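Reducing end xylose-releasing exo-oligoxylanase (Paenibacillus barengoltzii G22, PDB 5YXT) probably hydrolyses short xylo-oligosaccharides from their reducing end, releasing xylose, as a member of glycoside hydrolase family 8. Local coordinates at residues 284-289 and 329-334; 15-20 and 339-344; 132-137 and 206-211; 53-58 and 94-99; 79-84 and 365-370. All blocks are in the same frame, centred on the assembly; numbering follows the deposited sequence.

Contact 1 (284-289 and 329-334); sequences EAVGKI and SLAADG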
# COMPACT_ATOMS: atom_id res chain seq x y z
N GLU C 284 -6.59 -8.33 -10.92
CA GLU C 284 -6.74 -8.80 -9.55
C GLU C 284 -5.78 -9.95 -9.25
O GLU C 284 -5.17 -9.99 -8.17
CB GLU C 284 -8.18 -9.22 -9.29
CG GLU C 284 -9.11 -8.05 -8.99
CD GLU C 284 -9.86 -8.24 -7.69
OE1 GLU C 284 -9.20 -8.42 -6.64
OE2 GLU C 284 -11.11 -8.20 -7.71
N ALA C 285 -5.62 -10.89 -10.19
CA ALA C 285 -4.74 -12.02 -9.96
C ALA C 285 -3.28 -11.58 -9.85
O ALA C 285 -2.54 -12.05 -8.98
CB ALA C 285 -4.90 -13.06 -11.08
N VAL C 286 -2.84 -10.67 -10.73
CA VAL C 286 -1.47 -10.18 -10.64
C VAL C 286 -1.28 -9.42 -9.34
O VAL C 286 -0.23 -9.52 -8.68
CB VAL C 286 -1.11 -9.33 -11.87
CG1 VAL C 286 0.14 -8.53 -11.62
CG2 VAL C 286 -0.94 -10.22 -13.11
N GLY C 287 -2.30 -8.67 -8.92
CA GLY C 287 -2.26 -8.02 -7.62
C GLY C 287 -2.01 -9.00 -6.49
O GLY C 287 -1.26 -8.71 -5.56
N LYS C 288 -2.63 -10.18 -6.56
CA LYS C 288 -2.46 -11.16 -5.49
C LYS C 288 -1.05 -11.75 -5.49
O LYS C 288 -0.46 -11.96 -4.42
CB LYS C 288 -3.50 -12.27 -5.61
CG LYS C 288 -4.89 -11.85 -5.16
CD LYS C 288 -5.95 -12.81 -5.66
CE LYS C 288 -7.33 -12.19 -5.52
NZ LYS C 288 -8.35 -13.24 -5.68
N ILE C 289 -0.52 -12.05 -6.68
CA ILE C 289 0.82 -12.63 -6.77
C ILE C 289 1.86 -11.63 -6.28
O ILE C 289 2.75 -11.98 -5.50
CB ILE C 289 1.10 -13.09 -8.22
CG1 ILE C 289 0.06 -14.14 -8.64
CG2 ILE C 289 2.52 -13.65 -8.34
CD1 ILE C 289 0.01 -14.42 -10.13
N SER C 329 3.64 -6.58 -13.99
CA SER C 329 3.24 -5.21 -13.71
C SER C 329 2.54 -4.54 -14.88
O SER C 329 1.89 -3.50 -14.69
CB SER C 329 4.47 -4.39 -13.30
OG SER C 329 4.88 -4.72 -11.98
N LEU C 330 2.65 -5.09 -16.09
CA LEU C 330 1.81 -4.64 -17.20
C LEU C 330 0.32 -4.76 -16.88
O LEU C 330 -0.49 -4.07 -17.49
CB LEU C 330 2.14 -5.43 -18.46
CG LEU C 330 3.46 -5.10 -19.18
CD1 LEU C 330 3.63 -6.03 -20.36
CD2 LEU C 330 3.49 -3.64 -19.65
N ALA C 331 -0.05 -5.62 -15.93
CA ALA C 331 -1.45 -5.74 -15.52
C ALA C 331 -1.69 -5.22 -14.10
O ALA C 331 -2.68 -5.58 -13.47
CB ALA C 331 -1.90 -7.20 -15.62
N ALA C 332 -0.80 -4.37 -13.58
CA ALA C 332 -0.91 -3.92 -12.20
C ALA C 332 -0.64 -2.43 -12.10
O ALA C 332 -0.17 -1.79 -13.05
CB ALA C 332 0.07 -4.69 -11.29
N ASP C 333 -0.92 -1.88 -10.93
CA ASP C 333 -0.66 -0.47 -10.65
C ASP C 333 -0.51 -0.29 -9.15
O ASP C 333 -1.02 -1.10 -8.37
CB ASP C 333 -1.78 0.43 -11.19
CG ASP C 333 -1.32 1.85 -11.42
OD1 ASP C 333 -0.37 2.04 -12.23
OD2 ASP C 333 -1.89 2.77 -10.80
N GLY C 334 0.20 0.76 -8.76
CA GLY C 334 0.44 1.01 -7.36
C GLY C 334 1.88 0.75 -6.97
O GLY C 334 2.73 0.41 -7.80

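Contact 2 (15-20 and 339-344); sequences NLLAEY and ACVDLF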
# COMPACT_ATOMS: atom_id res chain seq x y z
N ASN C 15 5.68 1.68 -22.79
CA ASN C 15 7.05 1.50 -22.32
C ASN C 15 6.98 1.72 -20.81
O ASN C 15 7.16 2.83 -20.32
CB ASN C 15 8.03 2.47 -22.99
CG ASN C 15 9.47 2.27 -22.52
OD1 ASN C 15 9.72 1.71 -21.44
ND2 ASN C 15 10.42 2.74 -23.32
N LEU C 16 6.70 0.63 -20.09
CA LEU C 16 6.42 0.73 -18.66
C LEU C 16 7.62 1.28 -17.89
O LEU C 16 7.45 2.08 -16.97
CB LEU C 16 6.00 -0.63 -18.11
CG LEU C 16 5.30 -0.54 -16.74
CD1 LEU C 16 4.15 0.43 -16.82
CD2 LEU C 16 4.83 -1.90 -16.21
N LEU C 17 8.83 0.86 -18.25
CA LEU C 17 10.02 1.37 -17.56
C LEU C 17 10.11 2.89 -17.68
O LEU C 17 10.38 3.59 -16.69
CB LEU C 17 11.27 0.72 -18.11
CG LEU C 17 11.44 -0.76 -17.76
CD1 LEU C 17 12.48 -1.46 -18.64
CD2 LEU C 17 11.79 -0.91 -16.30
N ALA C 18 9.87 3.42 -18.88
CA ALA C 18 9.91 4.87 -19.06
C ALA C 18 8.78 5.54 -18.29
O ALA C 18 8.98 6.60 -17.69
CB ALA C 18 9.84 5.22 -20.54
N GLU C 19 7.58 4.95 -18.33
CA GLU C 19 6.48 5.45 -17.51
C GLU C 19 6.89 5.57 -16.06
O GLU C 19 6.60 6.58 -15.41
CB GLU C 19 5.28 4.51 -17.63
CG GLU C 19 4.65 4.43 -19.00
CD GLU C 19 3.17 4.10 -18.90
OE1 GLU C 19 2.78 3.44 -17.92
OE2 GLU C 19 2.41 4.49 -19.82
N TYR C 20 7.59 4.56 -15.57
CA TYR C 20 7.98 4.45 -14.17
C TYR C 20 9.14 5.36 -13.81
O TYR C 20 9.45 5.48 -12.62
CB TYR C 20 8.34 2.99 -13.86
CG TYR C 20 7.16 2.09 -13.57
CD1 TYR C 20 5.86 2.46 -13.90
CD2 TYR C 20 7.36 0.84 -12.99
CE1 TYR C 20 4.78 1.62 -13.62
CE2 TYR C 20 6.29 -0.01 -12.71
CZ TYR C 20 5.01 0.38 -13.03
OH TYR C 20 3.98 -0.48 -12.74
N ALA C 339 7.54 -1.63 -7.23
CA ALA C 339 8.60 -2.30 -6.50
C ALA C 339 9.08 -3.56 -7.22
O ALA C 339 10.29 -3.81 -7.31
CB ALA C 339 8.14 -2.62 -5.08
N CYS C 340 8.15 -4.36 -7.75
CA CYS C 340 8.54 -5.54 -8.52
C CYS C 340 9.42 -5.16 -9.70
O CYS C 340 10.40 -5.85 -10.01
CB CYS C 340 7.30 -6.30 -9.00
SG CYS C 340 6.46 -7.27 -7.69
N VAL C 341 9.12 -4.04 -10.35
CA VAL C 341 9.89 -3.62 -11.50
C VAL C 341 11.26 -3.09 -11.07
O VAL C 341 12.27 -3.36 -11.73
CB VAL C 341 9.10 -2.58 -12.32
CG1 VAL C 341 9.96 -1.95 -13.40
CG2 VAL C 341 7.89 -3.23 -12.95
N ASP C 342 11.32 -2.36 -9.94
CA ASP C 342 12.61 -1.84 -9.47
C ASP C 342 13.54 -2.96 -9.04
O ASP C 342 14.76 -2.88 -9.26
CB ASP C 342 12.44 -0.86 -8.31
CG ASP C 342 13.69 -0.04 -8.09
OD1 ASP C 342 14.06 0.71 -9.02
OD2 ASP C 342 14.33 -0.16 -7.01
N LEU C 343 13.01 -3.99 -8.38
CA LEU C 343 13.85 -5.14 -8.08
C LEU C 343 14.43 -5.74 -9.35
O LEU C 343 15.63 -5.98 -9.46
CB LEU C 343 13.05 -6.18 -7.30
CG LEU C 343 13.74 -7.50 -6.94
CD1 LEU C 343 14.85 -7.29 -5.94
CD2 LEU C 343 12.69 -8.47 -6.38
N PHE C 344 13.58 -5.96 -10.36
CA PHE C 344 14.06 -6.52 -11.62
C PHE C 344 15.09 -5.60 -12.28
O PHE C 344 16.11 -6.07 -12.80
CB PHE C 344 12.88 -6.77 -12.56
CG PHE C 344 13.30 -7.09 -13.96
CD1 PHE C 344 13.95 -8.29 -14.25
CD2 PHE C 344 13.04 -6.20 -14.99
CE1 PHE C 344 14.34 -8.59 -15.56
CE2 PHE C 344 13.43 -6.49 -16.31
CZ PHE C 344 14.08 -7.68 -16.59

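Contact 3 (132-137 and 206-211); sequences FALALL and ALWAYP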
# COMPACT_ATOMS: atom_id res chain seq x y z
N PHE C 132 6.61 -21.63 -31.28
CA PHE C 132 7.10 -21.78 -32.65
C PHE C 132 6.12 -21.14 -33.62
O PHE C 132 6.50 -20.38 -34.52
CB PHE C 132 7.27 -23.27 -33.01
CG PHE C 132 8.54 -23.91 -32.50
CD1 PHE C 132 9.76 -23.26 -32.58
CD2 PHE C 132 8.51 -25.20 -31.99
CE1 PHE C 132 10.92 -23.87 -32.12
CE2 PHE C 132 9.68 -25.82 -31.53
CZ PHE C 132 10.88 -25.16 -31.59
N ALA C 133 4.83 -21.44 -33.43
CA ALA C 133 3.81 -21.00 -34.37
C ALA C 133 3.70 -19.48 -34.39
O ALA C 133 3.71 -18.87 -35.46
CB ALA C 133 2.46 -21.63 -34.01
N LEU C 134 3.62 -18.85 -33.22
CA LEU C 134 3.49 -17.39 -33.21
C LEU C 134 4.77 -16.70 -33.68
O LEU C 134 4.71 -15.69 -34.39
CB LEU C 134 3.08 -16.87 -31.82
CG LEU C 134 2.56 -15.43 -31.84
CD1 LEU C 134 1.36 -15.27 -32.80
CD2 LEU C 134 2.20 -14.86 -30.45
N ALA C 135 5.94 -17.20 -33.26
CA ALA C 135 7.20 -16.63 -33.73
C ALA C 135 7.30 -16.69 -35.25
O ALA C 135 7.70 -15.71 -35.88
CB ALA C 135 8.39 -17.35 -33.08
N LEU C 136 6.93 -17.83 -35.84
CA LEU C 136 6.97 -17.99 -37.29
C LEU C 136 6.00 -17.05 -37.99
O LEU C 136 6.31 -16.49 -39.05
CB LEU C 136 6.66 -19.44 -37.65
CG LEU C 136 7.79 -20.45 -37.39
CD1 LEU C 136 7.26 -21.88 -37.33
CD2 LEU C 136 8.93 -20.31 -38.44
N LEU C 137 4.79 -16.87 -37.43
CA LEU C 137 3.85 -15.93 -38.02
C LEU C 137 4.38 -14.51 -37.94
O LEU C 137 4.29 -13.74 -38.92
CB LEU C 137 2.49 -16.03 -37.31
CG LEU C 137 1.67 -17.27 -37.67
CD1 LEU C 137 0.57 -17.51 -36.65
CD2 LEU C 137 1.08 -17.12 -39.07
N ALA C 206 -6.54 -17.15 -34.08
CA ALA C 206 -7.90 -16.97 -34.59
C ALA C 206 -7.98 -15.98 -35.75
O ALA C 206 -9.04 -15.89 -36.39
CB ALA C 206 -8.83 -16.50 -33.47
N LEU C 207 -6.92 -15.22 -36.01
CA LEU C 207 -6.83 -14.38 -37.19
C LEU C 207 -5.98 -14.98 -38.30
O LEU C 207 -6.21 -14.66 -39.47
CB LEU C 207 -6.25 -13.01 -36.84
CG LEU C 207 -6.77 -12.28 -35.61
CD1 LEU C 207 -5.72 -11.27 -35.19
CD2 LEU C 207 -8.11 -11.60 -35.90
N TRP C 208 -4.98 -15.80 -37.98
CA TRP C 208 -3.95 -16.16 -38.95
C TRP C 208 -3.76 -17.65 -39.18
O TRP C 208 -2.96 -18.01 -40.06
CB TRP C 208 -2.59 -15.56 -38.53
CG TRP C 208 -2.61 -14.08 -38.36
CD1 TRP C 208 -3.36 -13.18 -39.07
CD2 TRP C 208 -1.84 -13.32 -37.43
NE1 TRP C 208 -3.10 -11.91 -38.63
CE2 TRP C 208 -2.17 -11.97 -37.62
CE3 TRP C 208 -0.90 -13.66 -36.45
CZ2 TRP C 208 -1.59 -10.95 -36.87
CZ3 TRP C 208 -0.32 -12.65 -35.71
CH2 TRP C 208 -0.67 -11.31 -35.93
N ALA C 209 -4.44 -18.51 -38.45
CA ALA C 209 -4.40 -19.93 -38.78
C ALA C 209 -5.15 -20.17 -40.09
O ALA C 209 -5.75 -19.27 -40.67
CB ALA C 209 -5.00 -20.76 -37.65
N TYR C 210 -5.12 -21.42 -40.57
CA TYR C 210 -5.99 -21.80 -41.67
C TYR C 210 -7.43 -21.43 -41.32
O TYR C 210 -7.86 -21.64 -40.18
CB TYR C 210 -5.88 -23.30 -41.96
CG TYR C 210 -4.62 -23.67 -42.70
CD1 TYR C 210 -4.26 -23.00 -43.86
CD2 TYR C 210 -3.79 -24.67 -42.23
CE1 TYR C 210 -3.11 -23.32 -44.54
CE2 TYR C 210 -2.63 -25.00 -42.90
CZ TYR C 210 -2.29 -24.33 -44.05
OH TYR C 210 -1.14 -24.65 -44.73
N PRO C 211 -8.20 -20.89 -42.27
CA PRO C 211 -9.51 -20.31 -41.93
C PRO C 211 -10.44 -21.24 -41.16
O PRO C 211 -11.15 -20.77 -40.26
CB PRO C 211 -10.08 -19.95 -43.30
CG PRO C 211 -8.87 -19.63 -44.13
CD PRO C 211 -7.83 -20.62 -43.67

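Contact 4 (53-58 and 94-99); sequences EDMGYM and TVTYMY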
# COMPACT_ATOMS: atom_id res chain seq x y z
N GLU C 53 27.53 -22.70 -40.39
CA GLU C 53 27.27 -21.41 -41.01
C GLU C 53 25.79 -21.11 -41.17
O GLU C 53 25.44 -20.01 -41.62
CB GLU C 53 27.96 -21.34 -42.37
CG GLU C 53 29.43 -20.97 -42.26
CD GLU C 53 29.75 -19.64 -42.89
OE1 GLU C 53 28.84 -19.03 -43.51
OE2 GLU C 53 30.92 -19.20 -42.77
N ASP C 54 24.91 -22.03 -40.79
CA ASP C 54 23.48 -21.77 -40.98
C ASP C 54 22.61 -22.30 -39.85
O ASP C 54 21.39 -22.39 -40.02
CB ASP C 54 23.00 -22.35 -42.31
CG ASP C 54 23.31 -23.82 -42.45
OD1 ASP C 54 23.99 -24.37 -41.55
OD2 ASP C 54 22.90 -24.41 -43.47
N MET C 55 23.19 -22.66 -38.70
CA MET C 55 22.42 -23.21 -37.59
C MET C 55 22.91 -22.64 -36.26
O MET C 55 23.92 -21.94 -36.18
CB MET C 55 22.48 -24.75 -37.55
CG MET C 55 21.96 -25.45 -38.80
SD MET C 55 21.55 -27.20 -38.61
CE MET C 55 22.92 -27.74 -37.58
N GLY C 56 22.17 -22.95 -35.21
CA GLY C 56 22.50 -22.50 -33.88
C GLY C 56 21.41 -23.02 -32.96
O GLY C 56 20.32 -23.39 -33.40
N TYR C 57 21.75 -23.07 -31.67
CA TYR C 57 20.80 -23.63 -30.72
C TYR C 57 20.84 -22.85 -29.42
O TYR C 57 21.79 -22.12 -29.12
CB TYR C 57 21.05 -25.13 -30.48
CG TYR C 57 22.47 -25.47 -30.06
CD1 TYR C 57 22.85 -25.42 -28.73
CD2 TYR C 57 23.43 -25.83 -31.01
CE1 TYR C 57 24.15 -25.71 -28.34
CE2 TYR C 57 24.74 -26.13 -30.64
CZ TYR C 57 25.08 -26.07 -29.31
OH TYR C 57 26.36 -26.37 -28.92
N MET C 58 19.75 -22.99 -28.66
CA MET C 58 19.65 -22.51 -27.29
C MET C 58 19.91 -23.69 -26.37
O MET C 58 19.25 -24.72 -26.48
CB MET C 58 18.27 -21.91 -27.01
CG MET C 58 17.80 -20.97 -28.08
SD MET C 58 18.50 -19.34 -27.80
CE MET C 58 17.70 -18.91 -26.27
N THR C 94 16.21 -26.65 -35.58
CA THR C 94 14.97 -27.25 -35.10
C THR C 94 14.38 -28.20 -36.13
O THR C 94 14.04 -29.34 -35.81
CB THR C 94 13.98 -26.14 -34.74
OG1 THR C 94 14.54 -25.36 -33.66
CG2 THR C 94 12.64 -26.71 -34.30
N VAL C 95 14.29 -27.76 -37.38
CA VAL C 95 13.71 -28.62 -38.41
C VAL C 95 14.61 -29.82 -38.69
O VAL C 95 14.12 -30.93 -38.93
CB VAL C 95 13.45 -27.79 -39.68
CG1 VAL C 95 12.93 -28.69 -40.81
CG2 VAL C 95 12.45 -26.67 -39.37
N THR C 96 15.93 -29.64 -38.63
CA THR C 96 16.81 -30.71 -39.07
C THR C 96 16.90 -31.83 -38.05
O THR C 96 17.02 -33.00 -38.44
CB THR C 96 18.21 -30.16 -39.36
OG1 THR C 96 18.79 -29.64 -38.16
CG2 THR C 96 18.15 -29.07 -40.40
N TYR C 97 16.81 -31.52 -36.76
CA TYR C 97 17.05 -32.50 -35.71
C TYR C 97 15.85 -32.79 -34.84
O TYR C 97 15.77 -33.88 -34.27
CB TYR C 97 18.20 -32.03 -34.81
CG TYR C 97 19.54 -31.95 -35.50
CD1 TYR C 97 20.22 -30.74 -35.60
CD2 TYR C 97 20.15 -33.09 -36.02
CE1 TYR C 97 21.45 -30.66 -36.22
CE2 TYR C 97 21.39 -33.02 -36.65
CZ TYR C 97 22.03 -31.80 -36.74
OH TYR C 97 23.26 -31.71 -37.35
N MET C 98 14.91 -31.85 -34.71
CA MET C 98 13.81 -31.99 -33.77
C MET C 98 12.47 -32.33 -34.43
O MET C 98 11.64 -32.98 -33.79
CB MET C 98 13.65 -30.71 -32.95
CG MET C 98 14.82 -30.49 -32.00
SD MET C 98 14.64 -29.01 -31.00
CE MET C 98 15.41 -27.78 -31.94
N TYR C 99 12.25 -31.92 -35.67
CA TYR C 99 10.99 -32.22 -36.34
C TYR C 99 10.85 -33.72 -36.54
O TYR C 99 11.76 -34.37 -37.06
CB TYR C 99 10.91 -31.49 -37.68
CG TYR C 99 9.60 -31.72 -38.40
CD1 TYR C 99 8.43 -31.15 -37.93
CD2 TYR C 99 9.54 -32.49 -39.55
CE1 TYR C 99 7.23 -31.35 -38.57
CE2 TYR C 99 8.35 -32.69 -40.21
CZ TYR C 99 7.19 -32.12 -39.72
OH TYR C 99 5.99 -32.32 -40.37

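Contact 5 (79-84 and 365-370); sequences VQYDRQ and ALLALS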
# COMPACT_ATOMS: atom_id res chain seq x y z
N VAL C 79 12.80 -12.59 -33.27
CA VAL C 79 11.89 -11.83 -34.12
C VAL C 79 11.46 -10.54 -33.42
O VAL C 79 11.25 -9.52 -34.09
CB VAL C 79 10.69 -12.70 -34.55
CG1 VAL C 79 9.88 -13.18 -33.36
CG2 VAL C 79 9.80 -11.96 -35.59
N GLN C 80 11.34 -10.53 -32.09
CA GLN C 80 11.02 -9.28 -31.41
C GLN C 80 12.17 -8.28 -31.51
O GLN C 80 11.95 -7.08 -31.67
CB GLN C 80 10.66 -9.55 -29.95
CG GLN C 80 9.35 -10.30 -29.75
CD GLN C 80 8.15 -9.54 -30.28
OE1 GLN C 80 8.19 -8.33 -30.42
NE2 GLN C 80 7.07 -10.26 -30.57
N TYR C 81 13.40 -8.77 -31.42
CA TYR C 81 14.59 -7.94 -31.47
C TYR C 81 15.12 -7.71 -32.89
O TYR C 81 16.13 -7.02 -33.06
CB TYR C 81 15.69 -8.56 -30.60
CG TYR C 81 16.73 -7.56 -30.14
CD1 TYR C 81 16.42 -6.57 -29.21
CD2 TYR C 81 18.02 -7.60 -30.64
CE1 TYR C 81 17.38 -5.66 -28.80
CE2 TYR C 81 18.98 -6.70 -30.23
CZ TYR C 81 18.65 -5.73 -29.31
OH TYR C 81 19.62 -4.84 -28.92
N ASP C 82 14.47 -8.28 -33.92
CA ASP C 82 14.79 -8.02 -35.33
C ASP C 82 16.17 -8.55 -35.71
O ASP C 82 17.01 -7.82 -36.25
CB ASP C 82 14.68 -6.53 -35.66
CG ASP C 82 14.47 -6.27 -37.13
OD1 ASP C 82 14.34 -7.25 -37.89
OD2 ASP C 82 14.45 -5.09 -37.53
N ARG C 83 16.42 -9.83 -35.42
CA ARG C 83 17.63 -10.50 -35.90
C ARG C 83 17.23 -11.79 -36.60
O ARG C 83 17.15 -12.86 -35.99
CB ARG C 83 18.62 -10.73 -34.77
CG ARG C 83 19.52 -9.51 -34.58
CD ARG C 83 19.65 -9.17 -33.12
NE ARG C 83 20.73 -8.23 -32.77
CZ ARG C 83 20.73 -6.92 -33.02
NH1 ARG C 83 19.69 -6.33 -33.62
NH2 ARG C 83 21.77 -6.18 -32.64
N GLN C 84 17.01 -11.67 -37.91
CA GLN C 84 16.59 -12.81 -38.71
C GLN C 84 17.67 -13.87 -38.80
O GLN C 84 17.35 -15.06 -38.89
CB GLN C 84 16.19 -12.34 -40.11
CG GLN C 84 15.51 -13.41 -40.93
CD GLN C 84 14.95 -12.88 -42.24
OE1 GLN C 84 14.18 -13.54 -42.92
NE2 GLN C 84 15.36 -11.67 -42.59
N ALA C 365 10.88 -10.38 -20.00
CA ALA C 365 10.40 -9.30 -19.15
C ALA C 365 10.92 -7.95 -19.62
O ALA C 365 10.17 -6.97 -19.69
CB ALA C 365 10.80 -9.55 -17.69
N LEU C 366 12.22 -7.88 -19.95
CA LEU C 366 12.81 -6.62 -20.39
C LEU C 366 12.21 -6.15 -21.70
O LEU C 366 11.94 -4.96 -21.89
CB LEU C 366 14.33 -6.77 -20.51
CG LEU C 366 15.16 -5.51 -20.78
CD1 LEU C 366 14.73 -4.37 -19.86
CD2 LEU C 366 16.66 -5.84 -20.63
N LEU C 367 12.01 -7.08 -22.65
CA LEU C 367 11.31 -6.73 -23.89
C LEU C 367 9.90 -6.20 -23.61
O LEU C 367 9.48 -5.18 -24.17
CB LEU C 367 11.24 -7.94 -24.82
CG LEU C 367 12.52 -8.30 -25.57
CD1 LEU C 367 12.33 -9.66 -26.21
CD2 LEU C 367 12.82 -7.24 -26.63
N ALA C 368 9.15 -6.91 -22.76
CA ALA C 368 7.77 -6.51 -22.50
C ALA C 368 7.72 -5.18 -21.75
O ALA C 368 6.90 -4.32 -22.07
CB ALA C 368 7.04 -7.60 -21.72
N LEU C 369 8.60 -4.99 -20.77
CA LEU C 369 8.54 -3.79 -19.94
C LEU C 369 9.10 -2.56 -20.63
O LEU C 369 8.91 -1.45 -20.14
CB LEU C 369 9.30 -4.01 -18.62
CG LEU C 369 8.64 -5.00 -17.66
CD1 LEU C 369 9.60 -5.38 -16.54
CD2 LEU C 369 7.34 -4.41 -17.10
N SER C 370 9.81 -2.74 -21.74
CA SER C 370 10.33 -1.62 -22.51
C SER C 370 9.45 -1.28 -23.71
O SER C 370 9.79 -0.38 -24.48
CB SER C 370 11.77 -1.91 -22.97
OG SER C 370 11.84 -3.05 -23.82

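Contact 1 (284-289 and 329-334)
Val286 of helix 281-294 meets Ala331 and Ala332 of the turn between helices 318-327 and 335-345, within the helical (alpha/alpha)6 barrel fold known for family 8. The valine faces the turn fork-first, and each of its two methyl branches reaches a different alanine. CG1 stands anti to the backbone N (chi1 165°) and comes within 3.9 Å of Ala332 CB. The other branch, Val286 CG2, is anti to the carbonyl carbon and lies 4.0 Å from Ala331 CB. Both alanine methyls project toward the helix, and all three touching residues are buried. No hydrogen bond crosses the interface, so methyl-to-methyl van der Waals contact alone joins the two segments here. Leu269 of helix 263-276 also touches Val286, while Trp273 of that helix packs on Ala331, which ties the helix and the turn to a common neighbour. From the following helix, Ala337 touches Ala332. The turn has its own internal bond: Ser329 and Leu330 belong to a 3-10 segment that begins earlier in the chain, and the two consecutive alanines are presented to one valine just where Ala332 N donates to Ser329 O at 3.0 Å.

Contact 2 (15-20 and 339-344)
Val341 holds CG1 anti to its backbone N (chi1 171°) and CG2 anti to its carbonyl carbon, so that CG1 meets both Leu17 and Tyr20 while CG2 meets Tyr20. The contact packs the N-terminal helix 16-20 against helix 335-345, near the C-terminal end of the chain, in the family 8 helical barrel. Leu17 and Tyr20, one helical turn apart, each carry CG beside the backbone N (chi1 -71° and -82°), and between them they receive the valine. Leu17 CD2 reaches Val341 CG1 at 3.6 Å, although the leucine's first bond does not aim at the partner helix. The phenol ring crosses the valine at about a right angle: Tyr20 CE2 lies 3.6 Å from Val341 CG2, and Tyr20 CD2 lies 3.8 Å from Val341 CG1. Leu16 CG sits over one face of that ring, 3.8 Å above its plane and toward the rim. Asn15 is the N-cap of the first helix, its OD1 accepting from Ala18 N at 3.1 Å. Were Tyr20 an alanine, both methyls of Val341 would probably lose their aromatic neighbour, and a gap would be likely beside Leu16 CG. On helix 335-345, Asp342 OD2 bonds to His4 ND1 of a second subunit, and Asp342 OD1 to Tyr22 OH. Polar bonding thus lies beside the contact, while the interface itself has no hydrogen bond and depends on shape fit and dispersion.

Contact 3 (132-137 and 206-211)
Two helices of the family 8 helical barrel, 126-143 and 199-208, are joined where Leu134 and Leu137 of the first meet Trp208, the last residue of the second. The closest pair of alpha carbons is Leu137 CA and Trp208 CA, 7.9 Å apart. Both methyls of Leu137 lie against Trp208 CB, CD2 at 4.0 Å, and Leu137 CD1 also reaches Trp208 CE3 at 4.1 Å, at the ring's edge and near its plane. A turn earlier, Leu134 bends its end toward the same six-membered ring, and Leu134 CD1 stands 4.3 Å from Trp208 CZ3, again at the ring's edge, near its plane. Both leucines therefore address the benzo rim of the indole and not its faces. Trp208 CG is anti to the carbonyl carbon (chi1 -57°), and this together with chi2 at -33° carries the rim toward helix 126-143. Leu207 CD1 covers part of one face, 4.2 Å above the plane, and the ring of His141 meets the indole edge-to-face. Ala156 of helix 152-165 touches Leu137 as well. Ala209, directly after the tryptophan, is the first residue to leave helical backbone angles. The arrangement is apolar helix-to-helix packing in which the C-terminal end of one helix rests on another, as in the (alpha/alpha)6 barrel of this family.

Contact 4 (53-58 and 94-99)
A methionine sulfur lies beside a tyrosine ring here: Met55 SD is 5.3 Å from the centroid of the Tyr97 ring, 60° off the ring normal, an oblique Met-aromatic contact. The methyl comes closer than the sulfur. Met55 CE meets Tyr97 CE1 at 3.5 Å, at the ring's edge and near its plane, and lies 4.0 Å from Tyr97 OH. The thioether is bent at its last torsion (chi3 -41°), which swings CE toward the ring while SD stays near Thr96, 3.7 Å from Thr96 OG1. That hydroxyl is not bonded to sulfur; its hydrogen-bond partners are the carbonyls Trp93 O and Lys92 O in its own helix. Thr96 CB in turn sits over the rim of one face of Tyr97. Residues 94-98 of helix 84-98 form a wider, pi-type turn, where Thr94 O accepts from both Met98 N and Tyr99 N, at 2.9 and 3.1 Å. Strand 55-60 is held to the same helix by Met55 O, which accepts from Arg89 NH2. At this surface site the join between the antiparallel sheet and the helix probably combines dispersion with a modest sulfur-aromatic attraction, and the backbone-to-arginine bond beside it supplies the directional component.

Contact 5 (79-84 and 365-370)
Ser370 OG donates to Leu366 O at 2.7 Å, a short side-chain bond within segment 365-370, at the end of the helix whose Leu367 meets Gln80 and Tyr81. The setting is the meeting of the C-terminal ends of helices 68-80 and 355-369 in the family 8 (alpha/alpha)6 barrel. With chi1 at 62° the serine hydroxyl folds back over the last helical turn; the carbonyl takes it at a C=O...donor angle of 143°, the donor tilted 19° from the carbonyl plane. Asn372 ND2 also bonds to Ser370 OG, so this buried hydroxyl has two partners. Leu367 points its forked end toward helix 68-80: CD1 lies 4.1 Å from Gln80 CB, touching the aliphatic root of that side chain and not its amide. The bend of Gln80 at its second torsion accompanies a buried amide satisfied at both ends by the C-terminal tail, OE1 by Trp376 NE1 and NE2 by Arg374 O, which should fix its rotation. Tyr81 stacks with Trp35 of helix 24-40, and Arg83 makes a cation-pi contact with the same indole. The guanidinium of Arg83 turns one face to Tyr81 CE2, which lies 3.3 Å above its plane, over the centre. No hydrogen bond links the two segments. The second branch of the leucine makes a looser approach to the tyrosine ring, at its edge and near its plane, with Leu367 CD2 4.5 Å from Tyr81 CD1.

Overall arrangement
Contacts 1, 2 and 5 form one continuous group: the centres of contacts 1 and 2 are about 13 Å apart, those of 2 and 5 about 16 Å. Ser329 OG packs on Val341 CG2 at 3.5 Å between contacts 1 and 2. Leu17 N probably donates to Leu369 O (3.0 Å), tying contact 2 to contact 5, while Leu330 CD1 touches Ala368 CB at 4.0 Å between contacts 1 and 5. Contact 3 extends the series of touches, through Ala135 O against Val79 CG1 of contact 5 and Phe132 CZ against Thr94 CG2 of contact 4. Contacts 1 and 4 lie on opposite sides of the chain's centre, their own centres about 38 Å apart. Of the five, contact 2 alone reaches a second subunit.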